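Local coordinates for protein inulin fructotransferase (Bacillus sp. snu-7, PDB 2INV) that probably cleaves inulin by intramolecular fructosyl transfer, releasing a cyclic difructose dianhydride, as a trimer of right-handed parallel beta-helices, at residues Val320-Phe334 / Ile353-His367. Residues are numbered along the deposited sequence; the frame is centred on the assembly and turned at random.
Sequences VHIAGDNNLISDNLF and ILIAGGDANVVALNH
Asn361 lies alongside Asn327, and Asn366 reaches Asn332 one corner further on: these are two hydrogen-bonded asparagine pairs between successive coils of a right-handed parallel beta-helix, a textbook way of pairing turn on turn. Strand 320-323 runs beside 353-357, and 328-330 beside 362-364, in parallel register with a beta bulge near Ala323 and Gly357. The first pair of amides is nearly coplanar, 11° apart. With CG anti to the carbonyl carbon in both residues, the side chains point the same way, and Asn361 OD1 accepts both Asn327 N at 2.9 Å and Asn327 ND2 at 3.1 Å. The other end of the same amide is used too, Asn361 ND2 giving a nearly straight bond (172°) to Gly324 O, which fixes its rotation inside the turn. Asn327 in turn uses its OD1 on Asn289 N and its ND2 on Cys286 O, tying it to the preceding coil as well.

Between the corners the inward-facing side chains are largely apolar. Ile322 and Ile355 lie side by side, Ile355 CD1 resting 3.8 Å from Ile322 CB, while Ile353 CD1 comes within 3.4 Å of CZ of the aromatic Phe334. At the turn after strand 320-323, Asp325 OD1 takes Asp359 N at 2.7 Å, on the anti side of the carboxylate. Ser330 and Asp331 instead serve the trimer: the Ser330 hydroxyl bonds to Asp331 of the third subunit, and the Asp331 carboxylate to Ser330 and Thr292 of the second.

The second pair resembles the first, though its Asn332 N to Asn366 OD1 bond is weak. Asn332 OD1 accepts from Asn294 N; its ND2 bonds to Ile291 O and meets Asn366 OD1 in the latter's carbonyl plane at 3.1 Å. Asn366 ND2 turns back to Ile329 O at 3.0 Å, approaching that carbonyl from the face opposite to Ala364 N.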
loop_
_atom_site.group_PDB
_atom_site.type_symbol
_atom_site.label_atom_id
_atom_site.label_comp_id
_atom_site.label_asym_id
_atom_site.label_seq_id
_atom_site.Cartn_x
_atom_site.Cartn_y
_atom_site.Cartn_z
ATOM N N VAL A 320 19.059 1.553 -16.027
ATOM C CA VAL A 320 17.932 0.694 -16.338
ATOM C C VAL A 320 18.331 -0.107 -17.562
ATOM O O VAL A 320 18.588 0.449 -18.641
ATOM C CB VAL A 320 16.656 1.505 -16.620
ATOM C CG1 VAL A 320 15.570 0.586 -17.170
ATOM C CG2 VAL A 320 16.178 2.171 -15.340
ATOM N N HIS A 321 18.371 -1.421 -17.372
ATOM C CA HIS A 321 18.787 -2.345 -18.409
ATOM C C HIS A 321 17.629 -3.235 -18.865
ATOM O O HIS A 321 17.053 -3.985 -18.067
ATOM C CB HIS A 321 19.934 -3.172 -17.839
ATOM C CG HIS A 321 20.633 -4.027 -18.840
ATOM N ND1 HIS A 321 20.114 -5.215 -19.305
ATOM C CD2 HIS A 321 21.833 -3.877 -19.450
ATOM C CE1 HIS A 321 20.966 -5.762 -20.154
ATOM N NE2 HIS A 321 22.016 -4.971 -20.258
ATOM N N ILE A 322 17.293 -3.152 -20.152
ATOM C CA ILE A 322 16.185 -3.933 -20.702
ATOM C C ILE A 322 16.586 -4.877 -21.836
ATOM O O ILE A 322 17.167 -4.457 -22.851
ATOM C CB ILE A 322 15.080 -3.014 -21.243
ATOM C CG1 ILE A 322 14.718 -1.955 -20.192
ATOM C CG2 ILE A 322 13.846 -3.840 -21.592
ATOM C CD1 ILE A 322 14.073 -2.503 -18.946
ATOM N N ALA A 323 16.263 -6.152 -21.645
ATOM C CA ALA A 323 16.536 -7.185 -22.629
ATOM C C ALA A 323 15.233 -7.971 -22.684
ATOM O O ALA A 323 14.958 -8.806 -21.821
ATOM C CB ALA A 323 17.674 -8.087 -22.172
ATOM N N GLY A 324 14.425 -7.681 -23.694
ATOM C CA GLY A 324 13.150 -8.355 -23.850
ATOM C C GLY A 324 12.320 -7.595 -24.864
ATOM O O GLY A 324 12.840 -6.689 -25.529
ATOM N N ASP A 325 11.040 -7.938 -24.982
ATOM C CA ASP A 325 10.183 -7.267 -25.951
ATOM C C ASP A 325 8.974 -6.571 -25.335
ATOM O O ASP A 325 8.525 -6.899 -24.235
ATOM C CB ASP A 325 9.658 -8.264 -26.993
ATOM C CG ASP A 325 10.720 -9.229 -27.474
ATOM O OD1 ASP A 325 11.807 -8.785 -27.902
ATOM O OD2 ASP A 325 10.462 -10.448 -27.419
ATOM N N ASN A 326 8.456 -5.605 -26.083
ATOM C CA ASN A 326 7.264 -4.850 -25.733
ATOM C C ASN A 326 7.124 -4.278 -24.333
ATOM O O ASN A 326 6.013 -4.133 -23.828
ATOM C CB ASN A 326 6.033 -5.695 -26.063
ATOM C CG ASN A 326 5.687 -5.658 -27.533
ATOM O OD1 ASN A 326 5.250 -4.627 -28.049
ATOM N ND2 ASN A 326 5.882 -6.782 -28.220
ATOM N N ASN A 327 8.244 -3.935 -23.712
ATOM C CA ASN A 327 8.217 -3.345 -22.379
ATOM C C ASN A 327 7.999 -1.837 -22.509
ATOM O O ASN A 327 8.450 -1.222 -23.484
ATOM C CB ASN A 327 9.533 -3.640 -21.653
ATOM C CG ASN A 327 9.768 -5.127 -21.458
ATOM O OD1 ASN A 327 9.053 -5.791 -20.707
ATOM N ND2 ASN A 327 10.779 -5.657 -22.137
ATOM N N LEU A 328 7.303 -1.248 -21.537
ATOM C CA LEU A 328 7.034 0.186 -21.556
ATOM C C LEU A 328 7.669 0.901 -20.367
ATOM O O LEU A 328 7.145 0.856 -19.245
ATOM C CB LEU A 328 5.524 0.459 -21.549
ATOM C CG LEU A 328 5.118 1.939 -21.410
ATOM C CD1 LEU A 328 5.605 2.725 -22.620
ATOM C CD2 LEU A 328 3.610 2.049 -21.282
ATOM N N ILE A 329 8.792 1.565 -20.624
ATOM C CA ILE A 329 9.500 2.310 -19.596
ATOM C C ILE A 329 9.113 3.772 -19.788
ATOM O O ILE A 329 9.623 4.441 -20.696
ATOM C CB ILE A 329 11.029 2.149 -19.746
ATOM C CG1 ILE A 329 11.392 0.663 -19.784
ATOM C CG2 ILE A 329 11.747 2.834 -18.599
ATOM C CD1 ILE A 329 11.370 0.055 -21.176
ATOM N N SER A 330 8.220 4.272 -18.936
ATOM C CA SER A 330 7.766 5.646 -19.078
ATOM C C SER A 330 7.476 6.359 -17.769
ATOM O O SER A 330 7.464 5.753 -16.696
ATOM C CB SER A 330 6.501 5.661 -19.937
ATOM O OG SER A 330 5.502 4.839 -19.347
ATOM N N ASP A 331 7.232 7.659 -17.887
ATOM C CA ASP A 331 6.911 8.500 -16.751
ATOM C C ASP A 331 7.810 8.248 -15.541
ATOM O O ASP A 331 7.330 8.153 -14.412
ATOM C CB ASP A 331 5.446 8.288 -16.376
ATOM C CG ASP A 331 4.947 9.310 -15.395
ATOM O OD1 ASP A 331 5.288 10.499 -15.556
ATOM O OD2 ASP A 331 4.195 8.934 -14.473
ATOM N N ASN A 332 9.114 8.140 -15.791
ATOM C CA ASN A 332 10.108 7.909 -14.736
ATOM C C ASN A 332 11.014 9.137 -14.617
ATOM O O ASN A 332 11.234 9.839 -15.608
ATOM C CB ASN A 332 10.982 6.694 -15.076
ATOM C CG ASN A 332 10.198 5.394 -15.118
ATOM O OD1 ASN A 332 9.574 4.998 -14.131
ATOM N ND2 ASN A 332 10.236 4.716 -16.264
ATOM N N LEU A 333 11.533 9.401 -13.417
ATOM C CA LEU A 333 12.436 10.536 -13.225
ATOM C C LEU A 333 13.821 10.016 -12.841
ATOM O O LEU A 333 13.984 9.389 -11.796
ATOM C CB LEU A 333 11.903 11.482 -12.135
ATOM C CG LEU A 333 12.509 12.901 -12.090
ATOM C CD1 LEU A 333 11.770 13.748 -11.064
ATOM C CD2 LEU A 333 13.994 12.850 -11.763
ATOM N N PHE A 334 14.805 10.275 -13.699
ATOM C CA PHE A 334 16.175 9.836 -13.453
ATOM C C PHE A 334 17.059 10.966 -12.927
ATOM O O PHE A 334 17.273 11.966 -13.610
ATOM C CB PHE A 334 16.815 9.287 -14.735
ATOM C CG PHE A 334 16.163 8.042 -15.272
ATOM C CD1 PHE A 334 14.938 8.109 -15.929
ATOM C CD2 PHE A 334 16.786 6.806 -15.142
ATOM C CE1 PHE A 334 14.342 6.969 -16.453
ATOM C CE2 PHE A 334 16.196 5.652 -15.663
ATOM C CZ PHE A 334 14.979 5.735 -16.317
ATOM N N ILE A 353 18.995 4.852 -19.837
ATOM C CA ILE A 353 18.212 3.696 -20.258
ATOM C C ILE A 353 18.843 2.960 -21.436
ATOM O O ILE A 353 19.088 3.535 -22.497
ATOM C CB ILE A 353 16.770 4.097 -20.632
ATOM C CG1 ILE A 353 16.059 4.630 -19.392
ATOM C CG2 ILE A 353 16.016 2.899 -21.200
ATOM C CD1 ILE A 353 14.710 5.256 -19.667
ATOM N N LEU A 354 19.126 1.678 -21.229
ATOM C CA LEU A 354 19.714 0.849 -22.270
ATOM C C LEU A 354 18.779 -0.281 -22.653
ATOM O O LEU A 354 18.349 -1.084 -21.817
ATOM C CB LEU A 354 21.056 0.254 -21.831
ATOM C CG LEU A 354 21.624 -0.776 -22.810
ATOM C CD1 LEU A 354 21.945 -0.102 -24.137
ATOM C CD2 LEU A 354 22.871 -1.412 -22.217
ATOM N N ILE A 355 18.484 -0.330 -23.941
ATOM C CA ILE A 355 17.627 -1.347 -24.507
ATOM C C ILE A 355 18.623 -2.284 -25.198
ATOM O O ILE A 355 18.975 -2.114 -26.362
ATOM C CB ILE A 355 16.620 -0.680 -25.481
ATOM C CG1 ILE A 355 15.891 0.455 -24.744
ATOM C CG2 ILE A 355 15.613 -1.683 -26.001
ATOM C CD1 ILE A 355 15.094 -0.001 -23.523
ATOM N N ALA A 356 19.096 -3.254 -24.417
ATOM C CA ALA A 356 20.095 -4.246 -24.821
ATOM C C ALA A 356 19.753 -5.086 -26.033
ATOM O O ALA A 356 20.625 -5.426 -26.837
ATOM C CB ALA A 356 20.396 -5.166 -23.638
ATOM N N GLY A 357 18.483 -5.436 -26.145
ATOM C CA GLY A 357 18.048 -6.240 -27.259
ATOM C C GLY A 357 16.561 -6.367 -27.118
ATOM O O GLY A 357 16.005 -6.108 -26.052
ATOM N N GLY A 358 15.895 -6.764 -28.183
ATOM C CA GLY A 358 14.468 -6.893 -28.065
ATOM C C GLY A 358 13.723 -6.124 -29.122
ATOM O O GLY A 358 14.257 -5.240 -29.809
ATOM N N ASP A 359 12.449 -6.461 -29.209
ATOM C CA ASP A 359 11.562 -5.880 -30.178
ATOM C C ASP A 359 10.428 -5.076 -29.573
ATOM O O ASP A 359 9.858 -5.450 -28.539
ATOM C CB ASP A 359 10.980 -7.000 -31.029
ATOM C CG ASP A 359 10.059 -6.494 -32.098
ATOM O OD1 ASP A 359 10.523 -5.726 -32.965
ATOM O OD2 ASP A 359 8.868 -6.863 -32.066
ATOM N N ALA A 360 10.122 -3.959 -30.225
ATOM C CA ALA A 360 9.010 -3.106 -29.824
ATOM C C ALA A 360 9.063 -2.391 -28.478
ATOM O O ALA A 360 8.028 -1.914 -28.006
ATOM C CB ALA A 360 7.740 -3.906 -29.899
ATOM N N ASN A 361 10.230 -2.282 -27.857
ATOM C CA ASN A 361 10.245 -1.593 -26.584
ATOM C C ASN A 361 9.910 -0.131 -26.785
ATOM O O ASN A 361 10.287 0.473 -27.792
ATOM C CB ASN A 361 11.576 -1.805 -25.880
ATOM C CG ASN A 361 11.739 -3.232 -25.408
ATOM O OD1 ASN A 361 11.085 -3.664 -24.454
ATOM N ND2 ASN A 361 12.609 -3.979 -26.078
ATOM N N VAL A 362 9.156 0.416 -25.836
ATOM C CA VAL A 362 8.721 1.801 -25.906
ATOM C C VAL A 362 9.225 2.594 -24.708
ATOM O O VAL A 362 9.010 2.205 -23.556
ATOM C CB VAL A 362 7.188 1.864 -25.961
ATOM C CG1 VAL A 362 6.713 3.304 -25.982
ATOM C CG2 VAL A 362 6.689 1.122 -27.197
ATOM N N VAL A 363 9.904 3.699 -24.991
ATOM C CA VAL A 363 10.449 4.553 -23.951
ATOM C C VAL A 363 9.913 5.970 -24.133
ATOM O O VAL A 363 10.336 6.692 -25.036
ATOM C CB VAL A 363 11.986 4.539 -24.014
ATOM C CG1 VAL A 363 12.564 5.482 -22.983
ATOM C CG2 VAL A 363 12.497 3.118 -23.788
ATOM N N ALA A 364 8.976 6.354 -23.269
ATOM C CA ALA A 364 8.364 7.672 -23.343
ATOM C C ALA A 364 8.285 8.431 -22.021
ATOM O O ALA A 364 8.168 7.837 -20.950
ATOM C CB ALA A 364 6.972 7.551 -23.950
ATOM N N LEU A 365 8.337 9.756 -22.132
ATOM C CA LEU A 365 8.272 10.673 -20.996
ATOM C C LEU A 365 9.117 10.257 -19.796
ATOM O O LEU A 365 8.594 9.855 -18.751
ATOM C CB LEU A 365 6.820 10.876 -20.557
ATOM C CG LEU A 365 6.612 12.031 -19.576
ATOM C CD1 LEU A 365 7.165 13.316 -20.177
ATOM C CD2 LEU A 365 5.134 12.182 -19.264
ATOM N N ASN A 366 10.430 10.364 -19.962
ATOM C CA ASN A 366 11.397 10.038 -18.922
ATOM C C ASN A 366 12.308 11.251 -18.777
ATOM O O ASN A 366 13.055 11.594 -19.701
ATOM C CB ASN A 366 12.215 8.808 -19.327
ATOM C CG ASN A 366 11.405 7.532 -19.280
ATOM O OD1 ASN A 366 11.107 7.006 -18.201
ATOM N ND2 ASN A 366 11.027 7.028 -20.451
ATOM N N HIS A 367 12.239 11.894 -17.615
ATOM C CA HIS A 367 13.043 13.074 -17.352
ATOM C C HIS A 367 14.390 12.716 -16.733
ATOM O O HIS A 367 14.449 12.084 -15.675
ATOM C CB HIS A 367 12.290 14.033 -16.428
ATOM C CG HIS A 367 12.998 15.333 -16.205
ATOM N ND1 HIS A 367 13.104 15.922 -14.964
ATOM C CD2 HIS A 367 13.619 16.173 -17.072
ATOM C CE1 HIS A 367 13.759 17.063 -15.072
ATOM N NE2 HIS A 367 14.082 17.240 -16.339
#